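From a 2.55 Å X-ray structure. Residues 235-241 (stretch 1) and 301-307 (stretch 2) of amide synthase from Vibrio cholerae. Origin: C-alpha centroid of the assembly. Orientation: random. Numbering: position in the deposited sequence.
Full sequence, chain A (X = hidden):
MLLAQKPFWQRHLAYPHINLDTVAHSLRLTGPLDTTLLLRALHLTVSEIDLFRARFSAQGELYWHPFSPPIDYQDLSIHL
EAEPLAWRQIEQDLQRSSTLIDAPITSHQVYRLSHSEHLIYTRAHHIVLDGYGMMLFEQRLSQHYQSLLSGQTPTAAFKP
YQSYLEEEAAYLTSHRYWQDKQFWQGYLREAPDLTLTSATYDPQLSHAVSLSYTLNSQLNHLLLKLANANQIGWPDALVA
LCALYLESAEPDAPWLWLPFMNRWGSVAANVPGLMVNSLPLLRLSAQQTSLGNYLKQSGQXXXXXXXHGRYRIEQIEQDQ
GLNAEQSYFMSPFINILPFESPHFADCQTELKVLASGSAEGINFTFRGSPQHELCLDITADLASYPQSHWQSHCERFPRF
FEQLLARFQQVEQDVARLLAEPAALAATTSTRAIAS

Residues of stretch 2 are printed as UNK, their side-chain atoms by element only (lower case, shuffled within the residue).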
# COMPACT_ATOMS: atom_id res chain seq x y z
N PRO A 235 12.76 -1.74 -22.42
CA PRO A 235 11.42 -1.84 -23.02
C PRO A 235 10.70 -0.47 -22.98
O PRO A 235 10.24 0.03 -24.01
CB PRO A 235 10.74 -2.89 -22.14
CG PRO A 235 11.88 -3.79 -21.76
CD PRO A 235 12.98 -2.81 -21.43
N ASP A 236 10.62 0.14 -21.80
CA ASP A 236 9.98 1.44 -21.66
C ASP A 236 10.69 2.48 -22.53
O ASP A 236 10.06 3.43 -23.00
CB ASP A 236 10.05 1.93 -20.21
CG ASP A 236 8.88 1.45 -19.36
OD1 ASP A 236 7.95 0.81 -19.91
OD2 ASP A 236 8.90 1.73 -18.14
N ALA A 237 11.99 2.28 -22.74
CA ALA A 237 12.78 3.20 -23.55
C ALA A 237 12.36 3.13 -25.01
O ALA A 237 12.22 4.16 -25.67
CB ALA A 237 14.27 2.89 -23.42
N LEU A 238 12.16 1.90 -25.51
CA LEU A 238 11.75 1.70 -26.89
C LEU A 238 10.36 2.30 -27.09
O LEU A 238 10.05 2.81 -28.17
CB LEU A 238 11.72 0.21 -27.24
CG LEU A 238 13.05 -0.54 -27.32
CD1 LEU A 238 12.82 -1.94 -27.85
CD2 LEU A 238 14.01 0.20 -28.25
N VAL A 239 9.52 2.23 -26.06
CA VAL A 239 8.17 2.78 -26.18
C VAL A 239 8.26 4.28 -26.37
O VAL A 239 7.50 4.86 -27.15
CB VAL A 239 7.32 2.46 -24.93
CG1 VAL A 239 6.00 3.23 -24.98
CG2 VAL A 239 7.04 0.96 -24.88
N ALA A 240 9.21 4.89 -25.66
CA ALA A 240 9.44 6.33 -25.73
C ALA A 240 9.99 6.65 -27.11
O ALA A 240 9.45 7.51 -27.81
CB ALA A 240 10.44 6.76 -24.65
N LEU A 241 11.06 5.96 -27.50
CA LEU A 241 11.68 6.13 -28.82
C LEU A 241 10.64 5.92 -29.92
O LEU A 241 10.59 6.67 -30.88
CB LEU A 241 12.84 5.15 -29.03
CG LEU A 241 14.16 5.51 -28.36
CD1 LEU A 241 15.16 4.38 -28.56
CD2 LEU A 241 14.71 6.82 -28.94
N UNK A 301 5.41 9.34 -17.95
CA UNK A 301 4.05 9.25 -18.48
C UNK A 301 3.68 7.77 -18.58
O UNK A 301 2.55 7.37 -18.26
c UNK A 301 3.99 9.91 -19.86
N UNK A 302 4.63 6.96 -19.03
CA UNK A 302 4.39 5.53 -19.15
C UNK A 302 4.16 4.94 -17.77
O UNK A 302 3.17 4.23 -17.55
c UNK A 302 5.66 5.23 -21.29
c UNK A 302 5.57 4.81 -19.81
c UNK A 302 6.95 4.84 -21.98
c UNK A 302 5.39 3.30 -19.69
N UNK A 303 5.06 5.25 -16.84
CA UNK A 303 4.96 4.75 -15.47
C UNK A 303 3.59 5.07 -14.88
O UNK A 303 2.95 4.24 -14.21
c UNK A 303 6.00 5.41 -14.59
n UNK A 303 6.48 0.14 -13.14
n UNK A 303 6.47 2.43 -12.96
c UNK A 303 6.02 4.84 -13.20
c UNK A 303 7.05 1.31 -13.37
c UNK A 303 7.04 3.74 -13.20
n UNK A 303 8.20 1.37 -14.05
N UNK A 304 3.17 6.30 -15.11
CA UNK A 304 1.89 6.77 -14.64
C UNK A 304 0.80 5.83 -15.16
O UNK A 304 -0.17 5.57 -14.46
c UNK A 304 1.68 8.19 -15.13
o UNK A 304 0.41 8.67 -14.74
N UNK A 305 0.96 5.33 -16.39
CA UNK A 305 -0.05 4.43 -16.95
C UNK A 305 -0.09 3.13 -16.14
O UNK A 305 -1.15 2.62 -15.78
c UNK A 305 0.26 4.11 -18.42
c UNK A 305 -1.13 5.94 -19.51
c UNK A 305 0.23 5.23 -19.46
c UNK A 305 0.52 4.62 -20.81
N UNK A 306 1.08 2.59 -15.83
CA UNK A 306 1.15 1.35 -15.05
C UNK A 306 0.51 1.51 -13.66
O UNK A 306 -0.17 0.60 -13.19
c UNK A 306 2.61 0.91 -14.90
c UNK A 306 3.32 0.68 -16.20
c UNK A 306 4.72 0.72 -16.27
c UNK A 306 2.61 0.35 -17.37
c UNK A 306 5.40 0.43 -17.45
c UNK A 306 3.29 0.04 -18.56
o UNK A 306 5.35 -0.23 -19.75
c UNK A 306 4.68 0.08 -18.59
N UNK A 307 0.74 2.64 -13.00
CA UNK A 307 0.18 2.87 -11.67
C UNK A 307 -1.35 2.87 -11.63
O UNK A 307 -1.95 2.49 -10.63
c UNK A 307 2.24 4.10 -10.76
c UNK A 307 2.46 3.32 -9.46
c UNK A 307 0.73 4.17 -11.08
c UNK A 307 2.82 5.49 -10.66

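Position 301 carries one side-chain carbon and nothing beyond it. Its carbon, CB, lies 8.6 Å from CB of Ala240 and touches nothing on stretch 1. A lone CB makes this Ala301.

Position 302 has four side-chain carbons and no other element. The chain forks at the first carbon, and one arm is two carbons long. CA to CB points toward stretch 1, and the side chain meets Asp236 and Val239. A fork at CB with unequal arms identifies Ile302. Its CD1 lies 3.5 Å from CG1 of Val239 and 3.6 Å from the backbone O of Asp236. Its CG2 lies 3.6 Å from OD1 of Asp236. Chi1 is m and chi2 is t.

Position 303 has three carbons in a row, then a nitrogen, then a carbon carrying two more nitrogens. CA to CB points sideways, but the end of the chain comes nearer to stretch 1 and approaches the Asp236 carboxylate. The guanidinium group identifies Arg303. Its NH1 is 4.2 Å from OD2 of Asp236. This is too far for a salt bridge, and the oxygen lies well out of the guanidinium plane. No N-H points at it, so only the opposite charges are near each other.

Position 304 has one carbon followed by one oxygen. Neither atom reaches stretch 1. A short side chain ending in a single oxygen is Ser304.

Position 305 has four carbons, forked at the second. It makes no contact with stretch 1. The fork at the second carbon identifies Leu305. Its CD1 stays 7.0 Å from CG1 of Val239.

Position 306 has one carbon leading to a six-carbon ring that bears one oxygen. That oxygen reaches the Asp236 carboxylate. The hydroxylated ring is Tyr306. Its OH donates a hydrogen bond to OD1 of Asp236, at 2.8 Å. The acceptor sits at the ring edge, near the ring plane, where a phenol proton can readily point.

Position 307 again has four carbons forked at the second. It is out of reach of stretch 1. This is Leu307.

The two helices cross at 119°, with an axial closest approach of 11.1 Å, and bury only 208 Å² in total. The backbones come nearest at Asp236 and Ile302, whose CA atoms are 7.4 Å apart. Ile302 and Tyr306 are one helical turn apart, so both can face stretch 1. Ile302 packs against Val239 and the Asp236 backbone. Tyr306 supplies the one hydrogen bond between the stretches. Asp236 is the hub, touching Ile302, Arg303 and Tyr306.

Stretch 2, residues 301-307: AIRSLYL
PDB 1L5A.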